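Putative phosphatase/phosphodiesterase MPN_349 (Mycoplasma pneumoniae M129, PDB 1T71) is probably a phosphodiesterase of the calcineurin-like metallophosphoesterase superfamily, perhaps acting on 2',3'-cyclic nucleotides at a site that binds two iron(III) ions. Local coordinates at residues D12-A17 against H183-S188; N44-H47 against L51-K54; S163-F168 against I201-M206. One frame throughout, in Å; residues are numbered along the deposited sequence.

Contact 1: residues D12-A17 against H183-S188. With FE (Fe (III) ion), chain B; FE (Fe (III) ion), chain C.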
ATOM      1  N   ASP A  12      -0.821  -3.598  -0.599  1.00 23.87           N
ATOM      2  CA  ASP A  12      -0.091  -4.439   0.346  1.00 22.62           C
ATOM      3  C   ASP A  12       0.460  -5.744  -0.201  1.00 20.86           C
ATOM      4  O   ASP A  12      -0.302  -6.654  -0.534  1.00 19.61           O
ATOM      5  CB  ASP A  12      -0.978  -4.763   1.559  1.00 23.51           C
ATOM      6  CG  ASP A  12      -1.431  -3.523   2.303  1.00 27.74           C
ATOM      7  OD1 ASP A  12      -1.891  -2.562   1.637  1.00 26.11           O
ATOM      8  OD2 ASP A  12      -1.339  -3.513   3.550  1.00 25.55           O
ATOM      9  N   VAL A  13       1.789  -5.832  -0.271  1.00 22.06           N
ATOM     10  CA  VAL A  13       2.466  -7.044  -0.735  1.00 22.24           C
ATOM     11  C   VAL A  13       2.416  -8.013   0.441  1.00 21.76           C
ATOM     12  O   VAL A  13       2.870  -7.686   1.534  1.00 24.32           O
ATOM     13  CB  VAL A  13       3.939  -6.771  -1.097  1.00 17.56           C
ATOM     14  CG1 VAL A  13       4.630  -8.070  -1.460  1.00 19.77           C
ATOM     15  CG2 VAL A  13       4.015  -5.804  -2.257  1.00 16.70           C
ATOM     16  N   TYR A  14       1.884  -9.208   0.222  1.00 22.05           N
ATOM     17  CA  TYR A  14       1.737 -10.165   1.313  1.00 21.88           C
ATOM     18  C   TYR A  14       2.345 -11.548   1.050  1.00 22.73           C
ATOM     19  O   TYR A  14       1.831 -12.332   0.244  1.00 20.55           O
ATOM     20  CB  TYR A  14       0.236 -10.292   1.628  1.00 23.59           C
ATOM     21  CG  TYR A  14      -0.120 -11.007   2.915  1.00 24.29           C
ATOM     22  CD1 TYR A  14       0.192 -12.358   3.108  1.00 24.23           C
ATOM     23  CD2 TYR A  14      -0.802 -10.338   3.930  1.00 23.94           C
ATOM     24  CE1 TYR A  14      -0.172 -13.023   4.289  1.00 24.17           C
ATOM     25  CE2 TYR A  14      -1.167 -10.988   5.112  1.00 25.21           C
ATOM     26  CZ  TYR A  14      -0.850 -12.326   5.282  1.00 25.90           C
ATOM     27  OH  TYR A  14      -1.216 -12.955   6.445  1.00 29.31           O
ATOM     28  N   GLY A  15       3.446 -11.835   1.743  1.00 22.12           N
ATOM     29  CA  GLY A  15       4.101 -13.126   1.628  1.00 22.85           C
ATOM     30  C   GLY A  15       4.686 -13.529   0.287  1.00 24.46           C
ATOM     31  O   GLY A  15       4.846 -12.714  -0.623  1.00 23.14           O
ATOM     32  N   LYS A  16       5.005 -14.815   0.173  1.00 26.00           N
ATOM     33  CA  LYS A  16       5.589 -15.363  -1.044  1.00 26.45           C
ATOM     34  C   LYS A  16       4.620 -15.235  -2.212  1.00 24.98           C
ATOM     35  O   LYS A  16       5.023 -14.939  -3.337  1.00 24.10           O
ATOM     36  CB  LYS A  16       5.951 -16.839  -0.835  1.00 35.21           C
ATOM     37  CG  LYS A  16       6.686 -17.466  -2.011  1.00 40.88           C
ATOM     38  CD  LYS A  16       7.002 -18.942  -1.772  1.00 43.56           C
ATOM     39  CE  LYS A  16       7.776 -19.169  -0.469  1.00 48.68           C
ATOM     40  NZ  LYS A  16       9.093 -18.459  -0.406  1.00 50.45           N
ATOM     41  N   ALA A  17       3.337 -15.453  -1.946  1.00 22.80           N
ATOM     42  CA  ALA A  17       2.343 -15.364  -3.006  1.00 22.43           C
ATOM     43  C   ALA A  17       2.315 -13.964  -3.616  1.00 22.28           C
ATOM     44  O   ALA A  17       2.230 -13.811  -4.832  1.00 22.18           O
ATOM     45  CB  ALA A  17       0.972 -15.728  -2.472  1.00 19.11           C
ATOM     46  N   HIS A 183      -4.575  -1.147   3.635  1.00 24.02           N
ATOM     47  CA  HIS A 183      -4.729  -1.825   4.934  1.00 22.59           C
ATOM     48  C   HIS A 183      -5.858  -2.850   5.066  1.00 23.18           C
ATOM     49  O   HIS A 183      -5.710  -3.804   5.826  1.00 24.92           O
ATOM     50  CB  HIS A 183      -4.835  -0.804   6.087  1.00 17.70           C
ATOM     51  CG  HIS A 183      -5.034  -1.422   7.440  1.00 18.67           C
ATOM     52  ND1 HIS A 183      -4.041  -2.116   8.101  1.00 16.98           N
ATOM     53  CD2 HIS A 183      -6.117  -1.454   8.254  1.00 19.94           C
ATOM     54  CE1 HIS A 183      -4.502  -2.551   9.261  1.00 16.61           C
ATOM     55  NE2 HIS A 183      -5.761  -2.164   9.378  1.00 20.99           N
ATOM     56  N   THR A 184      -6.969  -2.692   4.340  1.00 20.10           N
ATOM     57  CA  THR A 184      -8.036  -3.716   4.508  1.00 20.62           C
ATOM     58  C   THR A 184      -7.868  -4.970   3.637  1.00 21.66           C
ATOM     59  O   THR A 184      -8.588  -5.953   3.821  1.00 23.53           O
ATOM     60  CB  THR A 184      -9.447  -3.087   4.257  1.00 26.21           C
ATOM     61  OG1 THR A 184      -9.579  -2.700   2.884  1.00 26.05           O
ATOM     62  CG2 THR A 184      -9.647  -1.857   5.151  1.00 22.66           C
ATOM     63  N   HIS A 185      -6.926  -4.942   2.696  1.00 22.15           N
ATOM     64  CA  HIS A 185      -6.654  -6.100   1.833  1.00 23.19           C
ATOM     65  C   HIS A 185      -7.774  -6.505   0.875  1.00 22.46           C
ATOM     66  O   HIS A 185      -7.797  -7.638   0.387  1.00 22.35           O
ATOM     67  CB  HIS A 185      -6.304  -7.324   2.681  1.00 19.81           C
ATOM     68  CG  HIS A 185      -4.981  -7.235   3.374  1.00 21.94           C
ATOM     69  ND1 HIS A 185      -4.265  -6.061   3.476  1.00 20.56           N
ATOM     70  CD2 HIS A 185      -4.251  -8.176   4.021  1.00 19.75           C
ATOM     71  CE1 HIS A 185      -3.154  -6.285   4.149  1.00 16.18           C
ATOM     72  NE2 HIS A 185      -3.120  -7.559   4.494  1.00 21.23           N
ATOM     73  N   VAL A 186      -8.709  -5.598   0.626  1.00 20.84           N
ATOM     74  CA  VAL A 186      -9.816  -5.862  -0.282  1.00 20.14           C
ATOM     75  C   VAL A 186      -9.989  -4.607  -1.118  1.00 20.30           C
ATOM     76  O   VAL A 186     -10.252  -3.532  -0.586  1.00 22.04           O
ATOM     77  CB  VAL A 186     -11.131  -6.148   0.487  1.00 20.23           C
ATOM     78  CG1 VAL A 186     -12.313  -6.180  -0.481  1.00 18.56           C
ATOM     79  CG2 VAL A 186     -11.015  -7.485   1.236  1.00 19.23           C
ATOM     80  N   PRO A 187      -9.835  -4.721  -2.443  1.00 16.69           N
ATOM     81  CA  PRO A 187      -9.992  -3.528  -3.275  1.00 18.81           C
ATOM     82  C   PRO A 187     -11.436  -3.029  -3.291  1.00 18.58           C
ATOM     83  O   PRO A 187     -12.373  -3.822  -3.220  1.00 15.36           O
ATOM     84  CB  PRO A 187      -9.528  -4.006  -4.647  1.00 22.18           C
ATOM     85  CG  PRO A 187     -10.015  -5.425  -4.672  1.00 22.52           C
ATOM     86  CD  PRO A 187      -9.696  -5.935  -3.266  1.00 20.78           C
ATOM     87  N   SER A 188     -11.610  -1.713  -3.354  1.00 20.97           N
ATOM     88  CA  SER A 188     -12.947  -1.133  -3.409  1.00 23.53           C
ATOM     89  C   SER A 188     -13.182  -0.770  -4.871  1.00 23.33           C
ATOM     90  O   SER A 188     -12.223  -0.603  -5.624  1.00 23.62           O
ATOM     91  CB  SER A 188     -13.040   0.117  -2.524  1.00 19.85           C
ATOM     92  OG  SER A 188     -12.047   1.070  -2.864  1.00 20.46           O
TER
HETATM   93 FE    FE B 301      -1.553  -4.942   5.216  1.00 24.94          FE
HETATM   94 FE    FE C 302      -2.052  -2.942   7.624  1.00 27.01          FE
HETATM   95  O   HOH W   1      -5.051  -2.930   1.512  1.00 18.26           O
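Asp12 and His185 meet beside one iron(III) ion, and His183 holds a second iron nearby. His185 is a known ligand of the first iron, but its modelled ring turns CE1 to the metal. That ring orientation is doubtful, and its atom names are given as modelled. The Asp12 side chain can be followed outward from the backbone. CB lies 3.7 Å from His185 CE1, as modelled. CG sits just beyond, 3.2 Å from the first iron. The carboxylate then splits its work. OD2 binds that iron at 2.2 Å, and Glu43 is another of its ligands. OD2 also hydrogen-bonds His158 NE2 and lies at the edge of the His185 ring, near its plane. The carboxylate plane is turned 65° from that ring. OD1 lies 3.2 Å from a water, whose proton it can accept. That water takes the N-H of His183 at 2.8 Å (His183 N to water O) and that of His185 at 3.0 Å (His185 N to water O). A first torsion of -60° leaves CG beside the Asp12 N and sends the carboxylate toward the loop. The Tyr14 ring meets the His185 ring rim to rim, neither over the face of the other, with planes at 90°. His183 ND1 binds the second iron at 2.2 Å, alongside Glu43 and Asn71. His183-Thr184-His185 is consistent with the His-x-His end of the GHxH signature of metallophosphoesterases. Asp12 OD2 thus serves one iron and bonds a histidine of the second metal site, while OD1 reaches, through water, the backbone that carries the histidines.

Contact 2: residues N44-H47 against L51-K54; sequences NTTH and LSLK
This is a short-range contact in which a loop folds back on the start of a helix. Residues 44-47 follow strand 37-41, and residues 51-54 lead into helix 53-62. Two threonines carry one side, Leu51 and Ser52 the other. Thr46 makes the polar link: its OG1 accepts the backbone N-H of Ser52, 2.9 Å from Thr46 OG1 to Ser52 N, at an N-H...O angle of 152°. A first torsion of -54° places OG1 opposite the carbonyl carbon of Thr46 and turns it toward Ser52 N. The same oxygen also bonds His55 ND1, so two groups bond it, the N-H of the N-cap residue and the His55 ring. The Thr46 methyl, CG2, lies alongside Ser52 CB at 4.1 Å. Ser52 is the N-cap of helix 53-62. Its OG takes the N-H of His55, three residues on, so the first turn is capped by the serine while the serine's own N-H is taken by Thr46. The loop itself is one of the metal-binding loops of the metallophosphoesterase fold: Asn44 is a ligand of an iron(III) ion, and Glu43 just before it binds both irons. The apolar half lies on the neighbouring threonine. Leu51 CD1 rests against Thr45 CG2 at 3.6 Å and equally close to Thr45 CB. With chi1 at 179° the leucine chain extends far enough for CD1 to reach Thr45, crossing its side chain at a slant. Tyr56 and Leu59 pack on the same leucine. Thr45 OG1, which Leu51 CD1 also approaches, bonds the carbonyl oxygen of Ala42.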
ATOM      1  N   ASN A  44       3.437  -6.130   4.334  1.00 22.82           N
ATOM      2  CA  ASN A  44       3.204  -7.537   4.693  1.00 21.53           C
ATOM      3  C   ASN A  44       4.122  -8.496   3.929  1.00 22.10           C
ATOM      4  O   ASN A  44       3.910  -9.707   3.939  1.00 18.70           O
ATOM      5  CB  ASN A  44       1.753  -7.925   4.389  1.00 23.44           C
ATOM      6  CG  ASN A  44       0.751  -7.209   5.281  1.00 24.72           C
ATOM      7  OD1 ASN A  44       0.615  -7.526   6.462  1.00 26.34           O
ATOM      8  ND2 ASN A  44       0.051  -6.237   4.720  1.00 20.64           N
ATOM      9  N   THR A  45       5.141  -7.957   3.272  1.00 24.69           N
ATOM     10  CA  THR A  45       6.036  -8.769   2.465  1.00 23.77           C
ATOM     11  C   THR A  45       6.652 -10.022   3.088  1.00 25.01           C
ATOM     12  O   THR A  45       6.472 -11.123   2.564  1.00 26.86           O
ATOM     13  CB  THR A  45       7.173  -7.906   1.882  1.00 19.69           C
ATOM     14  OG1 THR A  45       6.615  -6.840   1.102  1.00 19.13           O
ATOM     15  CG2 THR A  45       8.074  -8.755   0.991  1.00 13.67           C
ATOM     16  N   THR A  46       7.372  -9.865   4.195  1.00 22.69           N
ATOM     17  CA  THR A  46       8.051 -10.985   4.845  1.00 23.24           C
ATOM     18  C   THR A  46       7.208 -11.736   5.884  1.00 24.19           C
ATOM     19  O   THR A  46       6.942 -11.231   6.976  1.00 23.02           O
ATOM     20  CB  THR A  46       9.346 -10.477   5.493  1.00 28.30           C
ATOM     21  OG1 THR A  46      10.121  -9.793   4.497  1.00 28.57           O
ATOM     22  CG2 THR A  46      10.159 -11.633   6.078  1.00 27.21           C
ATOM     23  N   HIS A  47       6.810 -12.957   5.533  1.00 26.42           N
ATOM     24  CA  HIS A  47       5.974 -13.788   6.400  1.00 27.40           C
ATOM     25  C   HIS A  47       4.708 -13.060   6.860  1.00 26.80           C
ATOM     26  O   HIS A  47       4.230 -13.252   7.982  1.00 26.64           O
ATOM     27  CB  HIS A  47       6.776 -14.287   7.607  1.00 30.94           C
ATOM     28  CG  HIS A  47       7.891 -15.215   7.238  1.00 33.09           C
ATOM     29  ND1 HIS A  47       9.210 -14.817   7.191  1.00 35.45           N
ATOM     30  CD2 HIS A  47       7.876 -16.507   6.839  1.00 34.77           C
ATOM     31  CE1 HIS A  47       9.959 -15.823   6.776  1.00 34.69           C
ATOM     32  NE2 HIS A  47       9.173 -16.860   6.554  1.00 38.02           N
ATOM     33  N   LEU A  51       9.337  -6.126   6.245  1.00 24.52           N
ATOM     34  CA  LEU A  51      10.155  -6.354   5.060  1.00 24.09           C
ATOM     35  C   LEU A  51      11.622  -6.625   5.398  1.00 24.83           C
ATOM     36  O   LEU A  51      12.287  -5.790   6.016  1.00 26.22           O
ATOM     37  CB  LEU A  51      10.050  -5.125   4.151  1.00 18.66           C
ATOM     38  CG  LEU A  51      10.814  -5.045   2.829  1.00 19.46           C
ATOM     39  CD1 LEU A  51      10.304  -6.098   1.852  1.00 19.56           C
ATOM     40  CD2 LEU A  51      10.640  -3.643   2.253  1.00 17.98           C
ATOM     41  N   SER A  52      12.119  -7.791   4.993  1.00 21.74           N
ATOM     42  CA  SER A  52      13.515  -8.160   5.228  1.00 24.01           C
ATOM     43  C   SER A  52      14.365  -7.482   4.154  1.00 23.87           C
ATOM     44  O   SER A  52      13.834  -7.029   3.140  1.00 23.13           O
ATOM     45  CB  SER A  52      13.693  -9.682   5.127  1.00 25.30           C
ATOM     46  OG  SER A  52      13.473 -10.129   3.794  1.00 24.17           O
ATOM     47  N   LEU A  53      15.677  -7.413   4.371  1.00 26.70           N
ATOM     48  CA  LEU A  53      16.574  -6.796   3.392  1.00 27.12           C
ATOM     49  C   LEU A  53      16.504  -7.640   2.130  1.00 26.94           C
ATOM     50  O   LEU A  53      16.437  -7.122   1.016  1.00 26.94           O
ATOM     51  CB  LEU A  53      18.016  -6.793   3.904  1.00 33.08           C
ATOM     52  CG  LEU A  53      19.001  -5.730   3.399  1.00 35.46           C
ATOM     53  CD1 LEU A  53      20.351  -6.401   3.194  1.00 36.87           C
ATOM     54  CD2 LEU A  53      18.528  -5.080   2.109  1.00 34.67           C
ATOM     55  N   LYS A  54      16.534  -8.954   2.325  1.00 26.51           N
ATOM     56  CA  LYS A  54      16.466  -9.897   1.222  1.00 28.00           C
ATOM     57  C   LYS A  54      15.244  -9.587   0.363  1.00 26.77           C
ATOM     58  O   LYS A  54      15.347  -9.449  -0.852  1.00 26.12           O
ATOM     59  CB  LYS A  54      16.364 -11.329   1.765  1.00 45.07           C
ATOM     60  CG  LYS A  54      16.392 -12.417   0.692  1.00 48.69           C
ATOM     61  CD  LYS A  54      16.089 -13.803   1.271  1.00 52.64           C
ATOM     62  CE  LYS A  54      14.673 -13.846   1.866  1.00 58.49           C
ATOM     63  NZ  LYS A  54      14.277 -15.187   2.408  1.00 61.07           N
TER

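Contact 3: residues S163-F168 against I201-M206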
ATOM      1  N   SER A 163     -15.134   5.340   6.814  1.00 22.28           N
ATOM      2  CA  SER A 163     -15.492   6.706   7.169  1.00 22.40           C
ATOM      3  C   SER A 163     -14.241   7.570   7.345  1.00 20.87           C
ATOM      4  O   SER A 163     -14.219   8.706   6.885  1.00 21.31           O
ATOM      5  CB  SER A 163     -16.350   6.740   8.436  1.00 30.41           C
ATOM      6  OG  SER A 163     -15.590   6.382   9.574  1.00 35.77           O
ATOM      7  N   GLU A 164     -13.195   7.054   7.991  1.00 21.03           N
ATOM      8  CA  GLU A 164     -11.991   7.871   8.145  1.00 21.85           C
ATOM      9  C   GLU A 164     -11.355   8.109   6.774  1.00 22.81           C
ATOM     10  O   GLU A 164     -10.858   9.198   6.486  1.00 22.41           O
ATOM     11  CB  GLU A 164     -10.955   7.212   9.064  1.00 23.88           C
ATOM     12  CG  GLU A 164      -9.816   8.181   9.410  1.00 26.47           C
ATOM     13  CD  GLU A 164      -8.702   7.581  10.255  1.00 28.65           C
ATOM     14  OE1 GLU A 164      -7.876   8.367  10.769  1.00 28.71           O
ATOM     15  OE2 GLU A 164      -8.639   6.341  10.401  1.00 28.48           O
ATOM     16  N   LYS A 165     -11.384   7.084   5.931  1.00 24.02           N
ATOM     17  CA  LYS A 165     -10.808   7.175   4.594  1.00 25.88           C
ATOM     18  C   LYS A 165     -11.483   8.263   3.756  1.00 25.64           C
ATOM     19  O   LYS A 165     -10.820   9.103   3.152  1.00 24.66           O
ATOM     20  CB  LYS A 165     -10.937   5.825   3.871  1.00 26.69           C
ATOM     21  CG  LYS A 165      -9.616   5.249   3.372  1.00 32.21           C
ATOM     22  CD  LYS A 165      -8.910   4.432   4.437  1.00 30.48           C
ATOM     23  CE  LYS A 165      -9.502   3.032   4.548  1.00 32.52           C
ATOM     24  NZ  LYS A 165      -9.046   2.114   3.462  1.00 29.84           N
ATOM     25  N   ASN A 166     -12.810   8.242   3.717  1.00 22.99           N
ATOM     26  CA  ASN A 166     -13.540   9.217   2.940  1.00 22.73           C
ATOM     27  C   ASN A 166     -13.522  10.615   3.558  1.00 23.37           C
ATOM     28  O   ASN A 166     -13.612  11.611   2.843  1.00 22.24           O
ATOM     29  CB  ASN A 166     -14.961   8.709   2.705  1.00 25.17           C
ATOM     30  CG  ASN A 166     -15.003   7.620   1.642  1.00 27.04           C
ATOM     31  OD1 ASN A 166     -15.052   7.912   0.447  1.00 26.26           O
ATOM     32  ND2 ASN A 166     -14.951   6.362   2.072  1.00 25.73           N
ATOM     33  N   ALA A 167     -13.397  10.695   4.878  1.00 22.36           N
ATOM     34  CA  ALA A 167     -13.329  11.997   5.525  1.00 22.78           C
ATOM     35  C   ALA A 167     -11.998  12.619   5.099  1.00 23.20           C
ATOM     36  O   ALA A 167     -11.905  13.822   4.858  1.00 22.91           O
ATOM     37  CB  ALA A 167     -13.376  11.845   7.036  1.00 16.43           C
ATOM     38  N   PHE A 168     -10.977  11.775   4.993  1.00 22.92           N
ATOM     39  CA  PHE A 168      -9.643  12.213   4.595  1.00 23.43           C
ATOM     40  C   PHE A 168      -9.721  12.699   3.148  1.00 23.07           C
ATOM     41  O   PHE A 168      -9.140  13.723   2.794  1.00 24.03           O
ATOM     42  CB  PHE A 168      -8.660  11.039   4.732  1.00 20.81           C
ATOM     43  CG  PHE A 168      -7.206  11.433   4.643  1.00 22.94           C
ATOM     44  CD1 PHE A 168      -6.527  11.391   3.425  1.00 23.71           C
ATOM     45  CD2 PHE A 168      -6.511  11.823   5.779  1.00 22.95           C
ATOM     46  CE1 PHE A 168      -5.171  11.727   3.345  1.00 24.22           C
ATOM     47  CE2 PHE A 168      -5.154  12.162   5.710  1.00 24.77           C
ATOM     48  CZ  PHE A 168      -4.486  12.111   4.490  1.00 24.09           C
ATOM     49  N   ILE A 201      -9.334   6.341  -4.058  1.00 22.69           N
ATOM     50  CA  ILE A 201      -9.846   4.981  -3.948  1.00 22.63           C
ATOM     51  C   ILE A 201      -9.797   4.626  -2.461  1.00 22.61           C
ATOM     52  O   ILE A 201      -8.778   4.830  -1.795  1.00 23.47           O
ATOM     53  CB  ILE A 201      -9.032   3.963  -4.802  1.00 19.23           C
ATOM     54  CG1 ILE A 201      -9.750   2.611  -4.801  1.00 20.73           C
ATOM     55  CG2 ILE A 201      -7.619   3.823  -4.272  1.00 17.59           C
ATOM     56  CD1 ILE A 201      -9.092   1.550  -5.682  1.00 21.83           C
ATOM     57  N   THR A 202     -10.908   4.121  -1.934  1.00 22.46           N
ATOM     58  CA  THR A 202     -10.981   3.777  -0.519  1.00 22.02           C
ATOM     59  C   THR A 202      -9.914   2.761  -0.129  1.00 20.73           C
ATOM     60  O   THR A 202      -9.290   2.897   0.921  1.00 20.96           O
ATOM     61  CB  THR A 202     -12.387   3.261  -0.147  1.00 17.89           C
ATOM     62  OG1 THR A 202     -13.331   4.321  -0.338  1.00 17.29           O
ATOM     63  CG2 THR A 202     -12.435   2.824   1.318  1.00 19.10           C
ATOM     64  N   ASP A 203      -9.709   1.749  -0.969  1.00 16.23           N
ATOM     65  CA  ASP A 203      -8.672   0.751  -0.712  1.00 18.47           C
ATOM     66  C   ASP A 203      -8.172   0.105  -2.006  1.00 17.66           C
ATOM     67  O   ASP A 203      -8.955  -0.419  -2.801  1.00 18.13           O
ATOM     68  CB  ASP A 203      -9.165  -0.336   0.258  1.00 18.34           C
ATOM     69  CG  ASP A 203      -8.013  -1.025   0.985  1.00 23.56           C
ATOM     70  OD1 ASP A 203      -7.120  -1.588   0.301  1.00 20.72           O
ATOM     71  OD2 ASP A 203      -7.990  -0.992   2.239  1.00 22.81           O
ATOM     72  N   VAL A 204      -6.859   0.148  -2.209  1.00 17.77           N
ATOM     73  CA  VAL A 204      -6.252  -0.432  -3.401  1.00 19.86           C
ATOM     74  C   VAL A 204      -6.362  -1.955  -3.407  1.00 20.17           C
ATOM     75  O   VAL A 204      -6.503  -2.583  -4.456  1.00 22.63           O
ATOM     76  CB  VAL A 204      -4.759  -0.057  -3.498  1.00 22.57           C
ATOM     77  CG1 VAL A 204      -4.120  -0.744  -4.711  1.00 22.36           C
ATOM     78  CG2 VAL A 204      -4.610   1.450  -3.592  1.00 22.82           C
ATOM     79  N   GLY A 205      -6.311  -2.555  -2.230  1.00 26.62           N
ATOM     80  CA  GLY A 205      -6.378  -4.003  -2.163  1.00 27.73           C
ATOM     81  C   GLY A 205      -5.021  -4.575  -1.803  1.00 26.69           C
ATOM     82  O   GLY A 205      -4.104  -3.839  -1.438  1.00 28.46           O
ATOM     83  N   MET A 206      -4.886  -5.887  -1.940  1.00 24.60           N
ATOM     84  CA  MET A 206      -3.657  -6.585  -1.586  1.00 24.65           C
ATOM     85  C   MET A 206      -3.024  -7.379  -2.731  1.00 24.42           C
ATOM     86  O   MET A 206      -3.701  -7.790  -3.679  1.00 23.56           O
ATOM     87  CB  MET A 206      -3.967  -7.535  -0.416  1.00 26.47           C
ATOM     88  CG  MET A 206      -2.931  -8.609  -0.124  1.00 28.62           C
ATOM     89  SD  MET A 206      -3.499  -9.837   1.105  1.00 29.43           S
ATOM     90  CE  MET A 206      -4.761 -10.675   0.172  1.00 26.84           C
TER
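Lys165 NZ is gripped by two oxygens of residues 202-203, in the loop after strand 199-201. The shorter link is a hydrogen bond to the backbone oxygen of Thr202, 2.7 Å from Lys165 NZ to Thr202 O. The ammonium approaches at a C=O...N angle of 146° and stands 34° out of the carbonyl plane. The second link is a longer salt bridge, 3.5 Å from Lys165 NZ to Asp203 OD2. The lysine chain is bent at its last three torsions. It curls over the carbonyl, with Lys165 CG 3.4 Å from Thr202 O. These Lys165 bonds tie helix 162-172 to the loop. Asp203 OD2 also bonds Thr184 OG1, in the loop that carries the iron-binding histidines. The other oxygen, OD1, uses its anti lone pair to take the N-H of Gly205, 2.8 Å from Gly205 N to Asp203 OD1. This closes an Asx turn. The next residue after the lysine, Asn166, has ND2 3.5 Å from Thr202 OG1, but Asn166 ND2 is hydrogen-bonded to Thr162 O, one turn back in the helix. Thr202 OG1 bonds Asp190 and Tyr200. With both its oxygens engaged, the Asp203 carboxylate is held in rotation, and the nearby lysine probably favours its ionised form.

How the contacts relate
The chain first lays down residues 12-17, on strand 12-13 and the start of helix 15-23. Contact 2 then opens and closes within a few residues, joining the loop after strand 37-41 to helix 53-62. It lies wholly inside the long loop that contact 1 will close. Residues 163-168 of helix 162-172 open contact 3 before residues 183-188 return to complete contact 1. Residues 201-206 complete contact 3 last, so contacts 1 and 3 cross. Contact 1 joins the segment after strand 6-10 of one sheet to the loop after strand 178-182 of the other, beside the irons. Asn44 links it to contact 2, and Thr184 with Asp203 links it to contact 3. Contacts 2 and 3 do not touch, and their centres are about 24 Å apart.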